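Local atomic coordinates of acetyltransferase (Brucella abortus str. 2308 A, PDB entry 4ZBG), a protein that binds acetyl-coenzyme A and probably transfers its acetyl group to an amine of an acceptor substrate. Residues A[41-44]-A[45-49]; A[74-78]-A[79-83]; A[98-101]-A[102-106]. One frame throughout, in Å; residues are numbered along the deposited sequence.

In the fold
The three contacts are local ones, each within a continuous run of chain, and they lie well apart, with centres 20 to 26 Å from one another. Contacts 1 and 3 are both turns of helix resting on strand 64-76, but on opposite sides of the chain's centre. Contact 3 is the buried one, and its backbone amides hold the pyrophosphate of acetyl-coenzyme A. Contact 1 is half buried: aliphatic residues face the sheet, while an acid and an arginine are tied into a salt-bridge network with their neighbours. Contact 2, about 17 Å from the chain's centre, is a glycine-rich hairpin end with an isoleucine methyl over its tryptophan ring and a water between its arms.

Contact 1: residues A[41-44]-A[45-49]; sequences GEIV and DALRA
Val44 and Arg48 meet one turn apart on the helix, where the methyl CG1 of Val44 comes within 3.7 Å of NH2 of Arg48. The methyl approaches the guanidinium at a slant, and the two side chains run across each other rather than alongside. Ile43 and Leu47 behave differently: they lie side by side and point the same way, with CG2 of Ile43 4.1 Å from CD1 of Leu47. The Ile43 methyl stands anti to its own backbone N, beside the carbonyl carbon, which directs it along the helix to the leucine.

A salt bridge within 45-49 adds a polar grip. NH1 of Arg48 donates to OD1 of Asp45 over 2.9 Å with an N-H...O angle of 152°. The acceptor lies almost in the guanidinium plane, whereas the donor comes from above the carboxylate plane, 52° out of it. Arg48 reaches this position because CG extends anti to the backbone N (chi1 -167°) and the chain then bends at chi3, turning the head back toward the preceding turn. Both charges have second partners: OD2 of Asp45 pairs with Arg23, and NE of Arg48 with Glu14. Acids and arginines thus alternate in a chain of four, which probably favours the charged form of each and limits rotation of the guanidinium.

Beneath the side chains run regular alpha-helical bonds, among them Leu47 N to Ile43 O at 2.8 Å and Arg48 N to Val44 O at 3.0 Å. Helix 40-49 packs through Val44 and Leu47 onto His68 and Ser72 of strand 64-76. Arg48 also touches Ala19 and Ile22 of helix 19-30, while Ile43, Ala46 and Leu47 meet the C-terminal segment around His167, Ala169 and Phe170.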
loop_
_atom_site.group_PDB
_atom_site.type_symbol
_atom_site.label_atom_id
_atom_site.label_comp_id
_atom_site.label_asym_id
_atom_site.label_seq_id
_atom_site.Cartn_x
_atom_site.Cartn_y
_atom_site.Cartn_z
ATOM N N GLY A 41 -0.278 -8.342 8.186
ATOM C CA GLY A 41 0.770 -9.215 7.688
ATOM C C GLY A 41 0.194 -10.392 6.925
ATOM O O GLY A 41 0.672 -10.752 5.842
ATOM N N GLU A 42 -0.856 -10.986 7.486
ATOM C CA GLU A 42 -1.580 -12.079 6.829
ATOM C C GLU A 42 -2.098 -11.650 5.470
ATOM O O GLU A 42 -2.052 -12.411 4.507
ATOM C CB GLU A 42 -2.798 -12.507 7.652
ATOM C CG GLU A 42 -2.493 -13.180 8.964
ATOM C CD GLU A 42 -3.726 -13.768 9.627
ATOM O OE1 GLU A 42 -4.694 -14.118 8.909
ATOM O OE2 GLU A 42 -3.725 -13.876 10.871
ATOM N N ILE A 43 -2.632 -10.430 5.406
ATOM C CA ILE A 43 -3.225 -9.922 4.181
ATOM C C ILE A 43 -2.181 -9.785 3.087
ATOM O O ILE A 43 -2.397 -10.205 1.955
ATOM C CB ILE A 43 -3.977 -8.600 4.432
ATOM C CG1 ILE A 43 -5.230 -8.862 5.277
ATOM C CG2 ILE A 43 -4.326 -7.908 3.107
ATOM C CD1 ILE A 43 -5.853 -7.609 5.835
ATOM N N VAL A 44 -1.040 -9.187 3.416
ATOM C CA VAL A 44 0.018 -9.056 2.427
ATOM C C VAL A 44 0.400 -10.433 1.886
ATOM O O VAL A 44 0.536 -10.621 0.674
ATOM C CB VAL A 44 1.239 -8.299 2.999
ATOM C CG1 VAL A 44 2.412 -8.375 2.035
ATOM C CG2 VAL A 44 0.887 -6.846 3.290
ATOM N N ASP A 45 0.578 -11.400 2.787
ATOM C CA ASP A 45 0.991 -12.730 2.355
ATOM C C ASP A 45 -0.087 -13.423 1.520
ATOM O O ASP A 45 0.230 -14.133 0.564
ATOM C CB ASP A 45 1.403 -13.596 3.550
ATOM C CG ASP A 45 2.755 -13.185 4.135
ATOM O OD1 ASP A 45 3.358 -12.198 3.655
ATOM O OD2 ASP A 45 3.202 -13.848 5.095
ATOM N N ALA A 46 -1.351 -13.190 1.856
ATOM C CA ALA A 46 -2.460 -13.763 1.101
ATOM C C ALA A 46 -2.583 -13.130 -0.287
ATOM O O ALA A 46 -2.855 -13.828 -1.260
ATOM C CB ALA A 46 -3.759 -13.633 1.881
ATOM N N LEU A 47 -2.388 -11.813 -0.381
ATOM C CA LEU A 47 -2.333 -11.146 -1.687
ATOM C C LEU A 47 -1.234 -11.751 -2.548
ATOM O O LEU A 47 -1.449 -12.062 -3.717
ATOM C CB LEU A 47 -2.110 -9.645 -1.530
ATOM C CG LEU A 47 -3.262 -8.820 -0.964
ATOM C CD1 LEU A 47 -2.753 -7.431 -0.678
ATOM C CD2 LEU A 47 -4.442 -8.777 -1.928
ATOM N N ARG A 48 -0.050 -11.924 -1.969
ATOM C CA ARG A 48 1.063 -12.496 -2.713
ATOM C C ARG A 48 0.729 -13.916 -3.193
ATOM O O ARG A 48 0.957 -14.264 -4.353
ATOM C CB ARG A 48 2.324 -12.501 -1.853
ATOM C CG ARG A 48 3.583 -12.792 -2.641
ATOM C CD ARG A 48 4.806 -12.916 -1.741
ATOM N NE ARG A 48 5.168 -11.643 -1.118
ATOM C CZ ARG A 48 4.979 -11.358 0.164
ATOM N NH1 ARG A 48 4.445 -12.255 0.986
ATOM N NH2 ARG A 48 5.339 -10.174 0.630
ATOM N N ALA A 49 0.172 -14.723 -2.296
ATOM C CA ALA A 49 -0.199 -16.094 -2.622
ATOM C C ALA A 49 -1.213 -16.150 -3.760
ATOM O O ALA A 49 -1.219 -17.089 -4.550
ATOM C CB ALA A 49 -0.760 -16.794 -1.395
#

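Contact 2: residues A[74-78]-A[79-83]; sequences VLIGG and AEKGW
The indole of Trp83 carries the methyl CD1 of Ile76 over one face, 4.0 Å from the centroid of the five-membered ring and 27° off its normal, a CH-pi contact. The closest ring atom is CG, and the two side chains run at an angle to each other. Ile76 supplies this methyl because CG1 stands anti to the carbonyl carbon and the chain then extends through chi2 at 170°. Lys81 lays its CD against CB of the same isoleucine before bending at chi3 and chi4. Near the root of the indole, Val74 CG2 packs 3.8 Å from CB of Trp83. Met159 and Pro160 also touch the indole, and Val121 of strand 119-122 packs against both Val74 and Trp83.

On the far side of the hairpin, Leu75 and Glu80 lie side by side, CD2 of Leu75 being 3.6 Å from CG of Glu80.

A type I' turn from Ile76 to Ala79 closes the hairpin, its two central positions held by Gly77 and Gly78 with positive phi. Ile76 and Ala79 form an antiparallel hydrogen-bonded pair: Ile76 N donates to Ala79 O at 3.0 Å and Ala79 N returns a bond to Ile76 O. Farther back, Val74 N donates to Trp83 O at 3.0 Å. Between these bonded rungs the arms part round a water, which donates to Val74 O at 2.7 Å and accepts from the amides of Lys81 and Trp83.

The chemistry is therefore divided: backbone bonds hold the arms at Ile76 and Ala79 and again at Val74 and Trp83, and the water bridges them between, where direct pairing lapses. The Ile76 methyl on the indole joins the two arms through apolar contact, which Val74 and Trp83 continue to Val121.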
loop_
_atom_site.group_PDB
_atom_site.type_symbol
_atom_site.label_atom_id
_atom_site.label_comp_id
_atom_site.label_asym_id
_atom_site.label_seq_id
_atom_site.Cartn_x
_atom_site.Cartn_y
_atom_site.Cartn_z
ATOM N N VAL A 74 -8.728 -3.335 -7.102
ATOM C CA VAL A 74 -10.076 -3.297 -6.557
ATOM C C VAL A 74 -11.049 -3.438 -7.712
ATOM O O VAL A 74 -10.785 -2.982 -8.822
ATOM C CB VAL A 74 -10.365 -2.008 -5.749
ATOM C CG1 VAL A 74 -9.424 -1.881 -4.568
ATOM C CG2 VAL A 74 -10.318 -0.764 -6.641
ATOM N N LEU A 75 -12.169 -4.092 -7.455
ATOM C CA LEU A 75 -13.239 -4.164 -8.441
ATOM C C LEU A 75 -14.185 -3.014 -8.188
ATOM O O LEU A 75 -14.407 -2.630 -7.040
ATOM C CB LEU A 75 -14.013 -5.472 -8.310
ATOM C CG LEU A 75 -13.207 -6.744 -8.557
ATOM C CD1 LEU A 75 -14.074 -7.970 -8.352
ATOM C CD2 LEU A 75 -12.619 -6.744 -9.954
ATOM N N ILE A 76 -14.745 -2.472 -9.263
ATOM C CA ILE A 76 -15.767 -1.441 -9.152
ATOM C C ILE A 76 -17.018 -1.975 -9.825
ATOM O O ILE A 76 -17.020 -2.219 -11.030
ATOM C CB ILE A 76 -15.312 -0.118 -9.769
ATOM C CG1 ILE A 76 -14.074 0.409 -9.043
ATOM C CG2 ILE A 76 -16.455 0.903 -9.721
ATOM C CD1 ILE A 76 -13.429 1.582 -9.743
ATOM N N GLY A 77 -18.083 -2.165 -9.052
ATOM C CA GLY A 77 -19.273 -2.812 -9.573
ATOM C C GLY A 77 -18.968 -4.168 -10.186
ATOM O O GLY A 77 -19.611 -4.586 -11.155
ATOM N N GLY A 78 -17.984 -4.859 -9.622
ATOM C CA GLY A 78 -17.615 -6.183 -10.084
ATOM C C GLY A 78 -16.678 -6.208 -11.273
ATOM O O GLY A 78 -16.318 -7.287 -11.750
ATOM N N ALA A 79 -16.271 -5.033 -11.749
ATOM C CA ALA A 79 -15.457 -4.945 -12.957
ATOM C C ALA A 79 -14.027 -4.506 -12.675
ATOM O O ALA A 79 -13.773 -3.731 -11.755
ATOM C CB ALA A 79 -16.090 -3.996 -13.948
ATOM N N GLU A 80 -13.109 -4.998 -13.503
ATOM C CA GLU A 80 -11.721 -4.567 -13.506
ATOM C C GLU A 80 -11.598 -3.343 -14.412
ATOM O O GLU A 80 -11.823 -3.419 -15.619
ATOM C CB GLU A 80 -10.839 -5.715 -13.997
ATOM C CG GLU A 80 -11.004 -6.976 -13.153
ATOM C CD GLU A 80 -10.256 -8.180 -13.699
ATOM O OE1 GLU A 80 -10.029 -8.243 -14.927
ATOM O OE2 GLU A 80 -9.902 -9.071 -12.892
ATOM N N LYS A 81 -11.274 -2.206 -13.809
ATOM C CA LYS A 81 -11.276 -0.932 -14.514
ATOM C C LYS A 81 -9.969 -0.166 -14.323
ATOM O O LYS A 81 -9.918 1.039 -14.532
ATOM C CB LYS A 81 -12.459 -0.085 -14.041
ATOM C CG LYS A 81 -13.803 -0.800 -14.139
ATOM C CD LYS A 81 -14.981 0.114 -13.795
ATOM C CE LYS A 81 -15.230 1.175 -14.858
ATOM N NZ LYS A 81 -15.504 0.614 -16.214
ATOM N N GLY A 82 -8.914 -0.863 -13.915
ATOM C CA GLY A 82 -7.618 -0.226 -13.767
ATOM C C GLY A 82 -7.451 0.542 -12.470
ATOM O O GLY A 82 -6.574 1.398 -12.362
ATOM N N TRP A 83 -8.282 0.223 -11.483
ATOM C CA TRP A 83 -8.212 0.858 -10.172
ATOM C C TRP A 83 -7.609 -0.079 -9.134
ATOM O O TRP A 83 -7.825 -1.302 -9.171
ATOM C CB TRP A 83 -9.596 1.355 -9.733
ATOM C CG TRP A 83 -9.946 2.646 -10.403
ATOM C CD1 TRP A 83 -10.331 2.829 -11.705
ATOM C CD2 TRP A 83 -9.890 3.950 -9.816
ATOM N NE1 TRP A 83 -10.518 4.169 -11.955
ATOM C CE2 TRP A 83 -10.252 4.876 -10.812
ATOM C CE3 TRP A 83 -9.551 4.425 -8.542
ATOM C CZ2 TRP A 83 -10.300 6.248 -10.573
ATOM C CZ3 TRP A 83 -9.600 5.786 -8.305
ATOM C CH2 TRP A 83 -9.977 6.682 -9.316
HETATM O O HOH W 1 -10.174 -2.074 -11.262
#

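Contact 3: residues A[98-101]-A[102-106]. With ACO (acetyl coenzyme *a), chain B.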
loop_
_atom_site.group_PDB
_atom_site.type_symbol
_atom_site.label_atom_id
_atom_site.label_comp_id
_atom_site.label_asym_id
_atom_site.label_seq_id
_atom_site.Cartn_x
_atom_site.Cartn_y
_atom_site.Cartn_z
ATOM N N GLU A 98 9.628 10.587 9.588
ATOM C CA GLU A 98 10.827 11.026 8.880
ATOM C C GLU A 98 10.601 11.129 7.377
ATOM O O GLU A 98 11.525 11.438 6.627
ATOM C CB GLU A 98 11.979 10.052 9.135
ATOM C CG GLU A 98 12.305 9.837 10.598
ATOM C CD GLU A 98 13.366 8.774 10.812
ATOM O OE1 GLU A 98 13.891 8.233 9.815
ATOM O OE2 GLU A 98 13.675 8.484 11.985
ATOM N N GLY A 99 9.381 10.861 6.931
ATOM C CA GLY A 99 9.076 10.940 5.518
ATOM C C GLY A 99 9.159 9.623 4.767
ATOM O O GLY A 99 8.936 9.599 3.565
ATOM N N ILE A 100 9.461 8.522 5.457
ATOM C CA ILE A 100 9.571 7.227 4.779
ATOM C C ILE A 100 8.245 6.796 4.158
ATOM O O ILE A 100 8.194 6.393 2.999
ATOM C CB ILE A 100 10.128 6.141 5.710
ATOM C CG1 ILE A 100 11.527 6.525 6.180
ATOM C CG2 ILE A 100 10.173 4.793 5.005
ATOM C CD1 ILE A 100 12.076 5.602 7.245
ATOM N N GLY A 101 7.169 6.873 4.932
ATOM C CA GLY A 101 5.863 6.513 4.417
ATOM C C GLY A 101 5.509 7.336 3.194
ATOM O O GLY A 101 5.033 6.802 2.192
ATOM N N GLY A 102 5.745 8.643 3.270
ATOM C CA GLY A 102 5.438 9.517 2.155
ATOM C C GLY A 102 6.230 9.154 0.915
ATOM O O GLY A 102 5.714 9.211 -0.198
ATOM N N LYS A 103 7.499 8.803 1.092
ATOM C CA LYS A 103 8.321 8.394 -0.046
ATOM C C LYS A 103 7.817 7.091 -0.668
ATOM O O LYS A 103 7.769 6.971 -1.893
ATOM C CB LYS A 103 9.806 8.300 0.330
ATOM C CG LYS A 103 10.433 9.654 0.551
ATOM C CD LYS A 103 11.837 9.520 1.115
ATOM C CE LYS A 103 12.439 10.882 1.437
ATOM N NZ LYS A 103 13.597 10.745 2.356
ATOM N N LEU A 104 7.444 6.122 0.168
ATOM C CA LEU A 104 6.889 4.861 -0.326
ATOM C C LEU A 104 5.600 5.090 -1.101
ATOM O O LEU A 104 5.382 4.500 -2.161
ATOM C CB LEU A 104 6.620 3.908 0.837
ATOM C CG LEU A 104 7.869 3.230 1.390
ATOM C CD1 LEU A 104 7.553 2.586 2.726
ATOM C CD2 LEU A 104 8.381 2.188 0.399
ATOM N N ILE A 105 4.734 5.938 -0.560
ATOM C CA ILE A 105 3.451 6.209 -1.199
ATOM C C ILE A 105 3.655 6.905 -2.540
ATOM O O ILE A 105 3.085 6.492 -3.551
ATOM C CB ILE A 105 2.513 7.003 -0.270
ATOM C CG1 ILE A 105 2.133 6.153 0.948
ATOM C CG2 ILE A 105 1.291 7.483 -1.040
ATOM C CD1 ILE A 105 1.566 6.957 2.096
ATOM N N ARG A 106 4.474 7.955 -2.564
ATOM C CA ARG A 106 4.694 8.683 -3.811
ATOM C C ARG A 106 5.318 7.782 -4.872
ATOM O O ARG A 106 4.923 7.819 -6.039
ATOM C CB ARG A 106 5.548 9.931 -3.578
ATOM C CG ARG A 106 4.811 11.042 -2.855
ATOM C CD ARG A 106 5.551 12.362 -2.927
ATOM N NE ARG A 106 4.886 13.384 -2.121
ATOM C CZ ARG A 106 5.059 13.517 -0.813
ATOM N NH1 ARG A 106 5.861 12.684 -0.168
ATOM N NH2 ARG A 106 4.425 14.473 -0.144
HETATM N N1A ACO B . 9.368 17.285 9.805
HETATM C C2A ACO B . 8.149 17.469 10.300
HETATM N N3A ACO B . 7.193 16.567 10.151
HETATM C C4A ACO B . 7.434 15.433 9.484
HETATM C C5A ACO B . 8.682 15.205 8.953
HETATM C C6A ACO B . 9.668 16.186 9.138
HETATM N N6A ACO B . 11.000 15.994 8.603
HETATM N N7A ACO B . 8.656 14.015 8.342
HETATM C C8A ACO B . 7.431 13.529 8.485
HETATM N N9A ACO B . 6.674 14.366 9.174
HETATM C C1B ACO B . 5.267 14.183 9.531
HETATM C C2B ACO B . 4.426 14.130 8.493
HETATM O O2B ACO B . 4.029 15.429 8.001
HETATM C C3B ACO B . 3.119 13.288 9.097
HETATM O O3B ACO B . 2.342 14.143 9.978
HETATM P P3B ACO B . 0.973 14.924 9.501
HETATM O O7A ACO B . 0.474 15.639 10.734
HETATM O O8A ACO B . -0.022 13.901 9.009
HETATM O O9A ACO B . 1.362 15.887 8.400
HETATM C C4B ACO B . 3.673 12.293 9.795
HETATM O O4B ACO B . 5.132 12.768 10.156
HETATM C C5B ACO B . 3.868 10.951 9.066
HETATM O O5B ACO B . 4.356 11.184 7.767
HETATM P P1A ACO B . 5.550 10.271 7.119
HETATM O O1A ACO B . 6.849 10.445 7.847
HETATM O O2A ACO B . 5.538 10.543 5.641
HETATM O O3A ACO B . 5.013 8.757 7.289
HETATM P P2A ACO B . 5.616 7.599 8.237
HETATM O O4A ACO B . 6.948 7.146 7.728
HETATM O O5A ACO B . 5.514 7.983 9.686
HETATM O O6A ACO B . 4.562 6.422 7.881
HETATM C CBP ACO B . 2.509 5.333 8.432
HETATM C CCP ACO B . 3.176 6.647 8.015
HETATM C CDP ACO B . 0.999 5.560 8.471
HETATM C CEP ACO B . 2.871 4.272 7.399
HETATM C CAP ACO B . 3.035 4.934 9.812
HETATM O OAP ACO B . 2.556 5.862 10.755
HETATM C C9P ACO B . 2.628 3.527 10.254
HETATM O O9P ACO B . 3.204 2.543 9.900
HETATM N N8P ACO B . 1.507 3.470 11.146
HETATM C C7P ACO B . 1.014 2.216 11.671
HETATM C C6P ACO B . 0.350 1.380 10.588
HETATM C C5P ACO B . -0.746 2.156 9.887
HETATM O O5P ACO B . -1.635 2.680 10.484
HETATM N N4P ACO B . -0.663 2.229 8.458
HETATM C C3P ACO B . -1.671 2.950 7.710
HETATM C C2P ACO B . -2.934 2.111 7.556
HETATM S S1P ACO B . -4.060 2.952 6.411
HETATM C C ACO B . -3.473 2.468 4.779
HETATM O O ACO B . -2.616 1.651 4.662
HETATM C CH3 ACO B . -4.115 3.158 3.587
HETATM O O HOH W 2 12.702 9.718 4.535
HETATM O O HOH W 3 8.124 12.079 2.220
#
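Ile100 and Leu104, one helical turn apart, lie side by side and point the same way, with CG2 of Ile100 4.1 Å from CD1 of Leu104. Ile105 lays CG1 against Gly101 O, 3.2 Å away, the same carbonyl that accepts the amide of Ile105. Lys103 runs extended past Gly99 O, bringing NZ to a water at 2.6 Å; this water in turn donates to Glu98 O.

Gly99 is the N-cap, and the first turn of the helix faces acetyl-coenzyme A with amides rather than side chains. Gly99 N donates to the pyrophosphate oxygen O1A of the cofactor over 2.7 Å, and Gly101 N to O4A over 2.8 Å. The third bond, from Gly102 N to O2A at 3.0 Å, is more bent, with an N-H...O angle of 136°. From this segment, then, two amides reach the phosphate bearing O1A and O2A, and one reaches the other phosphate. Gly99, Gly101 and Gly102 present no side chain on this surface, and the phosphates come right up to the backbone. The positive end of the helix dipole probably helps to stabilise the phosphate charge. This is the pyrophosphate-binding loop characteristic of GNAT acetyltransferases, and Gly97 N adds another hydrogen bond to the cofactor.

Helix 100-114 is the crossover of a beta-alpha-beta unit between strands 83-91 and 119-122. Its aliphatic side rests on the sheet: Ile100 touches Ala59 and Leu66, Leu104 meets Ile11, Leu57 and Ile69, and Ile105 packs on Ile69 and on Phe132 of a loop.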